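Capsid polyprotein (Turkey astrovirus 2, PDB 3TS3) probably self-assembles into the icosahedral capsid of the virus, this chain being the P2 globular domain that projects as the spike. Local coordinates at residues M102-K110 / Y158-I166; R25-F34 / D111-K119. All blocks are in the same frame, centred on the assembly; numbering follows the deposited sequence. Where two conformers were deposited one is given.

Interaction 1: residues M102-K110 / Y158-I166; sequences MKTLKQHIK and YRTSDEKYI
Packing of Met102, Leu105, Lys106 and Ile109 around Tyr165 and Tyr158 joins the short helix 102-105 and the turns after it to the hairpin of strands 153-159 and 164-171. Tyr165 contributes the largest share of the buried surface and reaches into the helical segment. Met102 SD sits over the centre of one face of its ring, 3.7 Å from the centroid and 12° off the normal, a Met-aromatic contact reached by turning the chain back at the CB-CG bond (chi2 -55°) and again at the next one. Tyr158 CD1 covers the opposite face of the Tyr165 ring, which is thus held between sulfur and aromatic carbon. Leu105 CD2 comes within 3.8 Å of Tyr165 CE2, and Tyr165 OH ends 3.0 Å from Met102 O. CG2 of Ile109 lies over a face of the Tyr158 ring in a CH-pi contact, 4.0 Å from its centroid, while CG1 fits between Tyr158 CB (3.6 Å) and Tyr165 CE2. Lys106 passes at about a right angle to Tyr158, its CE 3.5 Å from Tyr158 OH, and in one of two glutamate conformers its NZ forms a salt bridge with Glu163 OE1 at 2.9 Å. A water accepts from the same NZ and donates to Glu163 O, tying the lysine to the G1 beta bulge in which Glu163 and Lys164 together stand opposite Arg159. Pro142 and Ile144 of strand 142-148 extend the apolar packing around Ile109. Sulfur, rings and aliphatic branches thus fill the buried side, while the ion pair of that conformer and the water lie at the more exposed margin.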
ATOM      1  N   MET C 102     -10.589  -6.756   5.630  1.00  7.51           N
ATOM      2  CA  MET C 102     -11.935  -6.297   5.330  1.00  7.38           C
ATOM      3  C   MET C 102     -12.936  -7.165   6.090  1.00  7.64           C
ATOM      4  O   MET C 102     -13.965  -6.694   6.528  1.00  8.86           O
ATOM      5  CB  MET C 102     -12.214  -6.282   3.828  1.00  7.13           C
ATOM      6  CG  MET C 102     -11.453  -5.189   3.047  1.00  8.17           C
ATOM      7  SD  MET C 102     -11.682  -3.486   3.659  1.00  9.88           S
ATOM      8  CE  MET C 102     -10.193  -3.310   4.662  1.00  9.54           C
ATOM      9  N   LYS C 103     -12.628  -8.444   6.242  1.00  7.66           N
ATOM     10  CA  LYS C 103     -13.527  -9.313   6.991  1.00  7.95           C
ATOM     11  C   LYS C 103     -13.665  -8.923   8.463  1.00  7.96           C
ATOM     12  O   LYS C 103     -14.762  -8.797   8.969  1.00  8.20           O
ATOM     13  CB  LYS C 103     -13.036 -10.760   6.903  1.00  8.02           C
ATOM     14  CG  LYS C 103     -13.860 -11.734   7.718  1.00  9.26           C
ATOM     15  CD  LYS C 103     -13.218 -13.101   7.790  1.00 10.33           C
ATOM     16  CE  LYS C 103     -13.243 -13.796   6.456  1.00 10.79           C
ATOM     17  NZ  LYS C 103     -12.833 -15.213   6.650  1.00 11.35           N
ATOM     18  N   THR C 104     -12.547  -8.723   9.146  1.00  7.50           N
ATOM     19  CA  THR C 104     -12.592  -8.301  10.546  1.00  7.53           C
ATOM     20  C   THR C 104     -13.216  -6.907  10.705  1.00  8.00           C
ATOM     21  O   THR C 104     -13.862  -6.601  11.695  1.00  8.51           O
ATOM     22  CB  THR C 104     -11.230  -8.400  11.266  1.00  8.02           C
ATOM     23  OG1 THR C 104     -10.332  -7.431  10.737  1.00  7.15           O
ATOM     24  CG2 THR C 104     -10.628  -9.792  11.120  1.00  7.40           C
ATOM     25  N   LEU C 105     -13.019  -6.069   9.701  1.00  8.03           N
ATOM     26  CA  LEU C 105     -13.524  -4.706   9.739  1.00  8.07           C
ATOM     27  C   LEU C 105     -15.052  -4.680   9.773  1.00  8.68           C
ATOM     28  O   LEU C 105     -15.647  -3.698  10.173  1.00  8.98           O
ATOM     29  CB  LEU C 105     -12.977  -3.892   8.570  1.00  7.95           C
ATOM     30  CG  LEU C 105     -13.201  -2.376   8.614  1.00  8.61           C
ATOM     31  CD1 LEU C 105     -12.636  -1.737   9.878  1.00  9.79           C
ATOM     32  CD2 LEU C 105     -12.597  -1.754   7.375  1.00  9.89           C
ATOM     33  N   LYS C 106     -15.671  -5.783   9.382  1.00  8.68           N
ATOM     34  CA  LYS C 106     -17.131  -5.863   9.363  1.00  9.10           C
ATOM     35  C   LYS C 106     -17.660  -5.692  10.781  1.00  9.49           C
ATOM     36  O   LYS C 106     -18.782  -5.276  10.987  1.00 10.39           O
ATOM     37  CB  LYS C 106     -17.625  -7.183   8.768  1.00  9.25           C
ATOM     38  CG  LYS C 106     -17.453  -7.297   7.271  1.00  9.58           C
ATOM     39  CD  LYS C 106     -18.045  -8.593   6.727  1.00 10.24           C
ATOM     40  CE  LYS C 106     -17.849  -8.678   5.220  1.00 10.79           C
ATOM     41  NZ  LYS C 106     -18.388  -9.942   4.643  1.00 12.13           N
ATOM     42  N   GLN C 107     -16.829  -6.028  11.750  1.00 10.05           N
ATOM     43  CA  GLN C 107     -17.195  -5.887  13.151  1.00 10.21           C
ATOM     44  C   GLN C 107     -17.389  -4.430  13.549  1.00 10.43           C
ATOM     45  O   GLN C 107     -18.040  -4.131  14.537  1.00 11.46           O
ATOM     46  CB  GLN C 107     -16.146  -6.523  14.052  1.00 10.29           C
ATOM     47  CG  GLN C 107     -16.021  -8.009  13.888  1.00 11.22           C
ATOM     48  CD  GLN C 107     -14.729  -8.552  14.465  1.00 11.60           C
ATOM     49  OE1 GLN C 107     -14.309  -8.167  15.551  1.00 13.28           O
ATOM     50  NE2 GLN C 107     -14.103  -9.457  13.736  1.00 11.91           N
ATOM     51  N   HIS C 108     -16.754  -3.536  12.809  1.00 10.52           N
ATOM     52  CA  HIS C 108     -16.743  -2.125  13.169  1.00 10.38           C
ATOM     53  C   HIS C 108     -17.279  -1.145  12.128  1.00 10.52           C
ATOM     54  O   HIS C 108     -17.441   0.030  12.420  1.00 10.91           O
ATOM     55  CB  HIS C 108     -15.305  -1.737  13.512  1.00 10.16           C
ATOM     56  CG  HIS C 108     -14.620  -2.735  14.388  1.00  9.95           C
ATOM     57  ND1 HIS C 108     -14.883  -2.844  15.735  1.00 11.45           N
ATOM     58  CD2 HIS C 108     -13.707  -3.693  14.103  1.00 10.81           C
ATOM     59  CE1 HIS C 108     -14.153  -3.821  16.243  1.00 10.83           C
ATOM     60  NE2 HIS C 108     -13.432  -4.352  15.274  1.00 10.43           N
ATOM     61  N   ILE C 109     -17.524  -1.628  10.921  1.00 10.48           N
ATOM     62  CA  ILE C 109     -17.874  -0.764   9.801  1.00 10.75           C
ATOM     63  C   ILE C 109     -19.189  -0.017  10.006  1.00 11.30           C
ATOM     64  O   ILE C 109     -19.375   1.059   9.474  1.00 10.68           O
ATOM     65  CB  ILE C 109     -17.786  -1.499   8.437  1.00 11.02           C
ATOM     66  CG1 ILE C 109     -17.785  -0.502   7.278  1.00 10.26           C
ATOM     67  CG2 ILE C 109     -18.886  -2.540   8.291  1.00 10.46           C
ATOM     68  CD1 ILE C 109     -16.607   0.436   7.269  1.00 12.22           C
ATOM     69  N   LYS C 110     -20.075  -0.600  10.799  1.00 12.41           N
ATOM     70  CA  LYS C 110     -21.363   0.011  11.083  1.00 13.73           C
ATOM     71  C   LYS C 110     -21.390   0.697  12.444  1.00 14.22           C
ATOM     72  O   LYS C 110     -22.453   0.959  12.983  1.00 15.00           O
ATOM     73  CB  LYS C 110     -22.499  -1.005  10.958  1.00 13.76           C
ATOM     74  CG  LYS C 110     -22.625  -1.610   9.576  1.00 16.23           C
ATOM     75  CD  LYS C 110     -23.832  -2.514   9.516  1.00 20.07           C
ATOM     76  CE  LYS C 110     -23.837  -3.357   8.268  1.00 22.41           C
ATOM     77  NZ  LYS C 110     -25.013  -4.286   8.263  1.00 25.23           N
ATOM     78  N   TYR C 158     -19.232   1.046   2.411  1.00  8.68           N
ATOM     79  CA  TYR C 158     -19.559  -0.345   2.627  1.00  9.16           C
ATOM     80  C   TYR C 158     -20.962  -0.501   2.055  1.00  9.16           C
ATOM     81  O   TYR C 158     -21.919   0.030   2.608  1.00  9.87           O
ATOM     82  CB  TYR C 158     -19.518  -0.715   4.106  1.00  9.04           C
ATOM     83  CG  TYR C 158     -19.756  -2.189   4.373  1.00  9.48           C
ATOM     84  CD1 TYR C 158     -18.904  -3.144   3.870  1.00 10.49           C
ATOM     85  CD2 TYR C 158     -20.821  -2.607   5.137  1.00 10.45           C
ATOM     86  CE1 TYR C 158     -19.112  -4.480   4.103  1.00  9.56           C
ATOM     87  CE2 TYR C 158     -21.037  -3.943   5.380  1.00 10.65           C
ATOM     88  CZ  TYR C 158     -20.178  -4.879   4.863  1.00 10.99           C
ATOM     89  OH  TYR C 158     -20.388  -6.217   5.103  1.00 11.03           O
ATOM     90  N   ARG C 159     -21.076  -1.235   0.952  1.00  9.36           N
ATOM     91  CA  ARG C 159     -22.380  -1.462   0.340  1.00  9.95           C
ATOM     92  C   ARG C 159     -22.964  -2.687   1.021  1.00 10.29           C
ATOM     93  O   ARG C 159     -22.648  -3.814   0.686  1.00 10.56           O
ATOM     94  CB  ARG C 159     -22.251  -1.686  -1.167  1.00 10.26           C
ATOM     95  CG  ARG C 159     -23.591  -1.787  -1.897  1.00 10.75           C
ATOM     96  CD  ARG C 159     -23.463  -2.328  -3.320  1.00 11.60           C
ATOM     97  NE  ARG C 159     -22.767  -1.421  -4.224  1.00 11.57           N
ATOM     98  CZ  ARG C 159     -21.767  -1.771  -5.023  1.00 11.94           C
ATOM     99  NH1 ARG C 159     -21.316  -3.016  -5.035  1.00 13.06           N
ATOM    100  NH2 ARG C 159     -21.215  -0.862  -5.807  1.00 12.51           N
ATOM    101  N   THR C 160     -23.845  -2.433   1.975  1.00 11.43           N
ATOM    102  CA  THR C 160     -24.395  -3.463   2.840  1.00 12.19           C
ATOM    103  C   THR C 160     -25.151  -4.543   2.083  1.00 12.38           C
ATOM    104  O   THR C 160     -25.139  -5.690   2.485  1.00 12.73           O
ATOM    105  CB  THR C 160     -25.300  -2.865   3.933  1.00 12.49           C
ATOM    106  OG1 THR C 160     -26.411  -2.204   3.331  1.00 15.63           O
ATOM    107  CG2 THR C 160     -24.535  -1.858   4.758  1.00 12.75           C
ATOM    108  N   SER C 161     -25.783  -4.180   0.975  1.00 12.62           N
ATOM    109  CA  SER C 161     -26.601  -5.134   0.241  1.00 13.26           C
ATOM    110  C   SER C 161     -25.802  -6.333  -0.249  1.00 13.63           C
ATOM    111  O   SER C 161     -26.307  -7.443  -0.252  1.00 14.58           O
ATOM    112  CB  SER C 161     -27.303  -4.461  -0.938  1.00 13.36           C
ATOM    113  OG  SER C 161     -26.374  -3.930  -1.864  1.00 14.82           O
ATOM    114  N   ASP C 162     -24.576  -6.107  -0.707  1.00 13.21           N
ATOM    115  CA  ASP C 162     -23.725  -7.218  -1.123  1.00 12.75           C
ATOM    116  C   ASP C 162     -22.430  -7.369  -0.304  1.00 12.11           C
ATOM    117  O   ASP C 162     -21.531  -8.086  -0.704  1.00 12.06           O
ATOM    118  CB  ASP C 162     -23.444  -7.189  -2.626  1.00 13.34           C
ATOM    119  CG  ASP C 162     -22.741  -5.935  -3.058  1.00 13.21           C
ATOM    120  OD1 ASP C 162     -22.387  -5.147  -2.176  1.00 14.16           O
ATOM    121  OD2 ASP C 162     -22.545  -5.743  -4.270  1.00 15.50           O
ATOM    122  N   GLU C 163     -22.347  -6.677   0.825  1.00 11.41           N
ATOM    123  CA  GLU C 163     -21.205  -6.743   1.759  0.50 11.05           C
ATOM    124  C   GLU C 163     -19.890  -6.472   1.096  1.00 10.87           C
ATOM    125  O   GLU C 163     -18.885  -7.110   1.374  1.00 10.84           O
ATOM    126  CB  GLU C 163     -21.196  -8.077   2.522  0.50 11.23           C
ATOM    127  CG  GLU C 163     -22.470  -8.301   3.313  0.50 11.96           C
ATOM    128  CD  GLU C 163     -22.389  -9.469   4.267  0.50 12.33           C
ATOM    129  OE1 GLU C 163     -21.270  -9.876   4.647  0.50 12.75           O
ATOM    130  OE2 GLU C 163     -23.464  -9.970   4.658  0.50 15.53           O
ATOM    131  N   LYS C 164     -19.883  -5.460   0.239  1.00  9.80           N
ATOM    132  CA  LYS C 164     -18.677  -5.075  -0.478  1.00  9.38           C
ATOM    133  C   LYS C 164     -18.151  -3.718  -0.035  1.00  8.91           C
ATOM    134  O   LYS C 164     -18.910  -2.784   0.161  1.00  9.07           O
ATOM    135  CB  LYS C 164     -18.924  -5.038  -1.990  1.00  9.78           C
ATOM    136  CG  LYS C 164     -18.961  -6.395  -2.672  1.00 12.15           C
ATOM    137  CD  LYS C 164     -18.895  -6.201  -4.174  1.00 15.66           C
ATOM    138  CE  LYS C 164     -19.030  -7.505  -4.913  1.00 17.94           C
ATOM    139  NZ  LYS C 164     -19.026  -7.284  -6.377  1.00 20.50           N
ATOM    140  N   TYR C 165     -16.837  -3.625   0.108  1.00  7.67           N
ATOM    141  CA  TYR C 165     -16.197  -2.358   0.419  1.00  7.64           C
ATOM    142  C   TYR C 165     -15.842  -1.731  -0.919  1.00  7.60           C
ATOM    143  O   TYR C 165     -15.106  -2.302  -1.707  1.00  8.16           O
ATOM    144  CB  TYR C 165     -14.925  -2.578   1.232  1.00  7.13           C
ATOM    145  CG  TYR C 165     -15.148  -3.049   2.649  1.00  6.77           C
ATOM    146  CD1 TYR C 165     -15.305  -4.391   2.942  1.00  5.82           C
ATOM    147  CD2 TYR C 165     -15.175  -2.148   3.689  1.00  7.35           C
ATOM    148  CE1 TYR C 165     -15.499  -4.810   4.234  1.00  6.54           C
ATOM    149  CE2 TYR C 165     -15.369  -2.553   4.965  1.00  7.76           C
ATOM    150  CZ  TYR C 165     -15.522  -3.890   5.236  1.00  7.56           C
ATOM    151  OH  TYR C 165     -15.712  -4.285   6.520  1.00  8.18           O
ATOM    152  N   ILE C 166     -16.399  -0.557  -1.167  1.00  7.84           N
ATOM    153  CA  ILE C 166     -16.235   0.095  -2.442  1.00  8.12           C
ATOM    154  C   ILE C 166     -15.385   1.338  -2.307  1.00  7.83           C
ATOM    155  O   ILE C 166     -15.727   2.244  -1.577  1.00  8.56           O
ATOM    156  CB  ILE C 166     -17.606   0.514  -2.998  1.00  8.15           C
ATOM    157  CG1 ILE C 166     -18.514  -0.709  -3.121  1.00 10.14           C
ATOM    158  CG2 ILE C 166     -17.455   1.234  -4.320  1.00  9.87           C
ATOM    159  CD1 ILE C 166     -17.999  -1.743  -4.093  1.00 11.04           C
TER
HETATM  160  O   HOH W   1     -17.923  -9.621   1.973  1.00 13.96           O

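Interaction 2: residues R25-F34 / D111-K119; sequences RVSTTETGVF and DYTEPAIQK. With SO4 (sulfate ion), chain I.
Two connecting loops of the spike domain meet here, the one leading into strand 34-37 and the consecutive type I turns preceding strand 117-119, joined by a bidentate Arg25-Glu114 salt bridge. The extended arginine grips the carboxylate side-on: NE gives a nearly straight bond to Glu114 OE2 (3.0 Å, 171°) and NH2 reaches Glu114 OE1 at 3.0 Å. The two planes are turned 39° apart, and both nitrogens approach from above the carboxylate plane. From the opposite face Thr28 OG1 donates to Glu114 OE1 over 2.7 Å, so this oxygen has two donors. With chi1 at 58°, Thr28 OG1 also faces the turn backbone and accepts from Ala116 N at 3.1 Å, linking carboxylate and main chain through one hydroxyl. A water lies 2.8 Å from both Val26 O and Glu114 OE2. Pro115 packs against Thr29, its CG 3.1 Å from Thr29 OG1, and Ala116 CB meets the edge of the Phe34 ring. A sulfate, probably from the crystallisation liquor, accepts from Arg25 NH1 and NH2 and, at 2.7 Å between Ser27 OG and its O3, from the serine. Ser27 OG in turn accepts from Thr29 N, forming an ST turn. Nearby, Tyr192 OH is hydrogen-bonded to Ala116 O. The contact is a loop-to-loop junction of the spike domain, built from a side-on arginine-carboxylate pair, a shared threonine hydroxyl and an ST turn beside the sulfate.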
ATOM      1  N   ARG C  25      -8.582   1.563  22.367  1.00 11.05           N
ATOM      2  CA  ARG C  25      -9.159   2.224  21.207  1.00 10.96           C
ATOM      3  C   ARG C  25      -8.333   3.430  20.794  1.00 11.26           C
ATOM      4  O   ARG C  25      -7.865   4.180  21.634  1.00 11.54           O
ATOM      5  CB  ARG C  25     -10.589   2.681  21.499  1.00 10.77           C
ATOM      6  CG  ARG C  25     -11.246   3.408  20.334  1.00 11.96           C
ATOM      7  CD  ARG C  25     -12.703   3.760  20.613  1.00 13.67           C
ATOM      8  NE  ARG C  25     -13.207   4.674  19.598  1.00 13.16           N
ATOM      9  CZ  ARG C  25     -13.256   5.993  19.729  1.00 13.35           C
ATOM     10  NH1 ARG C  25     -12.852   6.569  20.846  1.00 14.11           N
ATOM     11  NH2 ARG C  25     -13.709   6.738  18.738  1.00 13.97           N
ATOM     12  N   VAL C  26      -8.171   3.598  19.492  1.00 10.83           N
ATOM     13  CA  VAL C  26      -7.547   4.786  18.946  1.00 11.11           C
ATOM     14  C   VAL C  26      -8.661   5.492  18.190  1.00 11.61           C
ATOM     15  O   VAL C  26      -9.252   4.929  17.297  1.00 12.01           O
ATOM     16  CB  VAL C  26      -6.384   4.431  18.004  1.00 10.64           C
ATOM     17  CG1 VAL C  26      -5.835   5.684  17.323  1.00 11.12           C
ATOM     18  CG2 VAL C  26      -5.282   3.745  18.787  1.00 10.53           C
ATOM     19  N   SER C  27      -8.957   6.726  18.560  1.00 12.05           N
ATOM     20  CA  SER C  27     -10.064   7.429  17.927  1.00 12.97           C
ATOM     21  C   SER C  27      -9.819   7.719  16.456  1.00 13.06           C
ATOM     22  O   SER C  27      -8.704   7.993  16.058  1.00 13.67           O
ATOM     23  CB  SER C  27     -10.376   8.736  18.648  1.00 13.43           C
ATOM     24  OG  SER C  27     -11.393   9.434  17.960  1.00 15.05           O
ATOM     25  N   THR C  28     -10.893   7.686  15.676  1.00 13.43           N
ATOM     26  CA  THR C  28     -10.831   7.937  14.241  1.00 13.79           C
ATOM     27  C   THR C  28     -11.085   9.400  13.874  1.00 14.66           C
ATOM     28  O   THR C  28     -11.262   9.719  12.717  1.00 14.47           O
ATOM     29  CB  THR C  28     -11.778   7.026  13.436  1.00 13.72           C
ATOM     30  OG1 THR C  28     -13.127   7.190  13.887  1.00 13.63           O
ATOM     31  CG2 THR C  28     -11.367   5.573  13.582  1.00 13.40           C
ATOM     32  N   THR C  29     -11.109  10.279  14.870  1.00 15.48           N
ATOM     33  CA  THR C  29     -11.304  11.696  14.604  1.00 16.97           C
ATOM     34  C   THR C  29     -10.182  12.310  13.781  1.00 16.61           C
ATOM     35  O   THR C  29     -10.440  13.126  12.911  1.00 17.13           O
ATOM     36  CB  THR C  29     -11.394  12.515  15.887  1.00 17.37           C
ATOM     37  OG1 THR C  29     -12.487  12.054  16.670  1.00 20.82           O
ATOM     38  CG2 THR C  29     -11.620  13.971  15.545  1.00 18.92           C
ATOM     39  N   GLU C  30      -8.943  11.943  14.083  1.00 16.19           N
ATOM     40  CA  GLU C  30      -7.800  12.493  13.365  1.00 15.79           C
ATOM     41  C   GLU C  30      -7.559  11.881  11.999  1.00 14.25           C
ATOM     42  O   GLU C  30      -7.775  10.696  11.776  1.00 13.75           O
ATOM     43  CB  GLU C  30      -6.478  12.335  14.130  1.00 16.86           C
ATOM     44  CG  GLU C  30      -6.484  12.487  15.620  1.00 21.44           C
ATOM     45  CD  GLU C  30      -5.294  11.752  16.236  1.00 25.96           C
ATOM     46  OE1 GLU C  30      -4.181  11.822  15.663  1.00 28.69           O
ATOM     47  OE2 GLU C  30      -5.472  11.080  17.271  1.00 28.65           O
ATOM     48  N   THR C  31      -7.016  12.703  11.122  1.00 12.64           N
ATOM     49  CA  THR C  31      -6.543  12.270   9.839  1.00 11.54           C
ATOM     50  C   THR C  31      -5.384  11.298  10.041  1.00 11.24           C
ATOM     51  O   THR C  31      -4.595  11.439  10.962  1.00 11.42           O
ATOM     52  CB  THR C  31      -6.018  13.482   9.049  1.00 11.43           C
ATOM     53  OG1 THR C  31      -7.111  14.161   8.424  1.00 11.38           O
ATOM     54  CG2 THR C  31      -5.004  13.062   8.004  1.00 10.84           C
ATOM     55  N   GLY C  32      -5.296  10.307   9.168  1.00  9.87           N
ATOM     56  CA  GLY C  32      -4.176   9.384   9.153  1.00  9.53           C
ATOM     57  C   GLY C  32      -4.080   8.318  10.222  1.00  8.77           C
ATOM     58  O   GLY C  32      -3.004   7.793  10.450  1.00  8.70           O
ATOM     59  N   VAL C  33      -5.202   7.986  10.852  1.00  8.69           N
ATOM     60  CA  VAL C  33      -5.155   6.918  11.906  0.50  8.75           C
ATOM     61  C   VAL C  33      -5.354   5.506  11.307  1.00  8.20           C
ATOM     62  O   VAL C  33      -4.884   4.554  11.909  1.00  8.09           O
ATOM     63  CB  VAL C  33      -6.276   7.179  12.942  0.50  8.92           C
ATOM     64  CG1 VAL C  33      -6.317   6.083  13.965  0.50  9.95           C
ATOM     65  CG2 VAL C  33      -6.065   8.531  13.630  0.50  9.91           C
ATOM     66  N   PHE C  34      -5.840   5.442  10.073  1.00  7.48           N
ATOM     67  CA  PHE C  34      -5.806   4.177   9.340  1.00  7.29           C
ATOM     68  C   PHE C  34      -5.528   4.347   7.848  1.00  7.16           C
ATOM     69  O   PHE C  34      -5.870   5.352   7.245  1.00  6.81           O
ATOM     70  CB  PHE C  34      -7.020   3.293   9.592  1.00  7.37           C
ATOM     71  CG  PHE C  34      -8.326   3.913   9.191  1.00  7.07           C
ATOM     72  CD1 PHE C  34      -8.866   3.689   7.937  1.00  7.99           C
ATOM     73  CD2 PHE C  34      -9.040   4.671  10.088  1.00  8.79           C
ATOM     74  CE1 PHE C  34     -10.076   4.236   7.587  1.00  9.43           C
ATOM     75  CE2 PHE C  34     -10.248   5.216   9.733  1.00  7.99           C
ATOM     76  CZ  PHE C  34     -10.763   4.997   8.488  1.00  9.16           C
ATOM     77  N   ASP C 111     -20.215   0.982  12.994  1.00 14.53           N
ATOM     78  CA  ASP C 111     -20.123   1.684  14.263  1.00 15.35           C
ATOM     79  C   ASP C 111     -20.152   3.180  13.997  1.00 15.57           C
ATOM     80  O   ASP C 111     -19.123   3.828  13.935  1.00 15.14           O
ATOM     81  CB  ASP C 111     -18.842   1.322  15.006  1.00 15.53           C
ATOM     82  CG  ASP C 111     -18.777   1.966  16.363  1.00 17.29           C
ATOM     83  OD1 ASP C 111     -19.770   2.621  16.728  1.00 19.04           O
ATOM     84  OD2 ASP C 111     -17.746   1.835  17.044  1.00 19.62           O
ATOM     85  N   TYR C 112     -21.363   3.699  13.866  1.00 16.41           N
ATOM     86  CA  TYR C 112     -21.617   5.089  13.503  1.00 16.97           C
ATOM     87  C   TYR C 112     -21.151   6.079  14.556  1.00 17.39           C
ATOM     88  O   TYR C 112     -21.031   7.262  14.291  1.00 17.94           O
ATOM     89  CB  TYR C 112     -23.076   5.290  13.102  1.00 16.98           C
ATOM     90  CG  TYR C 112     -23.435   4.495  11.863  1.00 16.74           C
ATOM     91  CD1 TYR C 112     -22.937   4.851  10.624  1.00 17.51           C
ATOM     92  CD2 TYR C 112     -24.255   3.383  11.938  1.00 17.06           C
ATOM     93  CE1 TYR C 112     -23.249   4.130   9.503  1.00 16.81           C
ATOM     94  CE2 TYR C 112     -24.575   2.660  10.823  1.00 17.74           C
ATOM     95  CZ  TYR C 112     -24.068   3.033   9.607  1.00 17.58           C
ATOM     96  OH  TYR C 112     -24.387   2.306   8.490  1.00 18.89           O
ATOM     97  N   THR C 113     -20.887   5.584  15.751  1.00 17.64           N
ATOM     98  CA  THR C 113     -20.304   6.415  16.791  1.00 18.07           C
ATOM     99  C   THR C 113     -18.855   6.829  16.474  1.00 17.34           C
ATOM    100  O   THR C 113     -18.392   7.850  16.944  1.00 18.07           O
ATOM    101  CB  THR C 113     -20.471   5.824  18.199  1.00 18.27           C
ATOM    102  OG1 THR C 113     -19.566   4.739  18.376  1.00 20.81           O
ATOM    103  CG2 THR C 113     -21.894   5.341  18.392  1.00 19.00           C
ATOM    104  N   GLU C 114     -18.147   6.042  15.666  1.00 16.12           N
ATOM    105  CA  GLU C 114     -16.797   6.435  15.269  1.00 14.79           C
ATOM    106  C   GLU C 114     -16.893   7.682  14.404  1.00 14.23           C
ATOM    107  O   GLU C 114     -17.675   7.727  13.471  1.00 13.90           O
ATOM    108  CB  GLU C 114     -16.113   5.326  14.461  1.00 14.73           C
ATOM    109  CG  GLU C 114     -15.588   4.169  15.267  1.00 14.67           C
ATOM    110  CD  GLU C 114     -14.373   4.516  16.107  1.00 13.69           C
ATOM    111  OE1 GLU C 114     -13.807   5.616  15.947  1.00 13.33           O
ATOM    112  OE2 GLU C 114     -13.990   3.661  16.918  1.00 13.86           O
ATOM    113  N   PRO C 115     -16.052   8.668  14.674  1.00 13.64           N
ATOM    114  CA  PRO C 115     -16.102   9.931  13.939  1.00 13.68           C
ATOM    115  C   PRO C 115     -15.870   9.732  12.444  1.00 13.26           C
ATOM    116  O   PRO C 115     -16.475  10.418  11.641  1.00 13.75           O
ATOM    117  CB  PRO C 115     -14.969  10.731  14.568  1.00 13.87           C
ATOM    118  CG  PRO C 115     -14.943  10.251  15.978  1.00 14.21           C
ATOM    119  CD  PRO C 115     -15.248   8.784  15.903  1.00 13.90           C
ATOM    120  N   ALA C 116     -15.013   8.788  12.085  1.00 12.60           N
ATOM    121  CA  ALA C 116     -14.718   8.528  10.678  1.00 11.96           C
ATOM    122  C   ALA C 116     -15.921   8.044   9.878  1.00 11.65           C
ATOM    123  O   ALA C 116     -16.016   8.293   8.691  1.00 11.41           O
ATOM    124  CB  ALA C 116     -13.553   7.557  10.522  1.00 12.06           C
ATOM    125  N   ILE C 117     -16.824   7.326  10.531  1.00 11.47           N
ATOM    126  CA  ILE C 117     -17.903   6.686   9.809  1.00 11.90           C
ATOM    127  C   ILE C 117     -19.174   7.509   9.792  1.00 12.23           C
ATOM    128  O   ILE C 117     -19.680   7.903  10.822  1.00 13.04           O
ATOM    129  CB  ILE C 117     -18.226   5.292  10.383  1.00 11.69           C
ATOM    130  CG1 ILE C 117     -16.955   4.456  10.537  1.00 12.24           C
ATOM    131  CG2 ILE C 117     -19.267   4.590   9.513  1.00 11.71           C
ATOM    132  CD1 ILE C 117     -17.194   3.153  11.260  1.00 12.36           C
ATOM    133  N   GLN C 118     -19.691   7.719   8.594  1.00 12.32           N
ATOM    134  CA  GLN C 118     -20.910   8.489   8.404  1.00 12.73           C
ATOM    135  C   GLN C 118     -21.934   7.661   7.641  1.00 12.80           C
ATOM    136  O   GLN C 118     -21.622   6.595   7.136  1.00 12.24           O
ATOM    137  CB  GLN C 118     -20.637   9.808   7.678  1.00 13.19           C
ATOM    138  CG  GLN C 118     -19.560  10.664   8.322  1.00 14.56           C
ATOM    139  CD  GLN C 118     -19.989  11.300   9.633  1.00 17.43           C
ATOM    140  OE1 GLN C 118     -21.159  11.316   9.978  1.00 18.32           O
ATOM    141  NE2 GLN C 118     -19.032  11.841  10.358  1.00 19.58           N
ATOM    142  N   LYS C 119     -23.166   8.155   7.588  1.00 12.88           N
ATOM    143  CA  LYS C 119     -24.235   7.449   6.914  1.00 13.46           C
ATOM    144  C   LYS C 119     -24.453   8.104   5.576  1.00 13.19           C
ATOM    145  O   LYS C 119     -24.720   9.285   5.497  1.00 13.47           O
ATOM    146  CB  LYS C 119     -25.525   7.521   7.733  1.00 13.70           C
ATOM    147  CG  LYS C 119     -25.466   6.760   9.042  1.00 15.99           C
ATOM    148  CD  LYS C 119     -26.733   6.927   9.854  1.00 20.63           C
ATOM    149  CE  LYS C 119     -26.710   6.053  11.091  1.00 22.70           C
ATOM    150  NZ  LYS C 119     -28.051   5.941  11.712  1.00 25.60           N
TER
HETATM  151  S   SO4 I   5     -13.924  10.160  20.258  1.00 26.13           S
HETATM  152  O1  SO4 I   5     -14.945  11.071  20.784  1.00 28.73           O
HETATM  153  O2  SO4 I   5     -14.527   9.267  19.278  1.00 28.44           O
HETATM  154  O3  SO4 I   5     -12.868  10.955  19.638  1.00 28.98           O
HETATM  155  O4  SO4 I   5     -13.349   9.387  21.357  1.00 27.58           O
HETATM  156  O   HOH W   2     -11.259   3.054  16.689  1.00 11.88           O

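Overall arrangement
The centres of interactions 1 and 2 lie about 15 Å apart in the same spike domain, and both reach its large antiparallel sheet. Along the chain the order is 25-34, 102-110, 111-119 and 158-166, so the two contacts cross. Their middle segments are continuous: the chain runs from helix 102-105 directly through the turns to strand 117-119, binding first the hairpin of strands 153-159 and 164-171, then the loop before strand 34-37. The contacts also touch directly, Ile117 CD1 packing 3.3 Å from His108 O. Residues 102-119 thus pack in succession against a late hairpin and an early loop of the same domain.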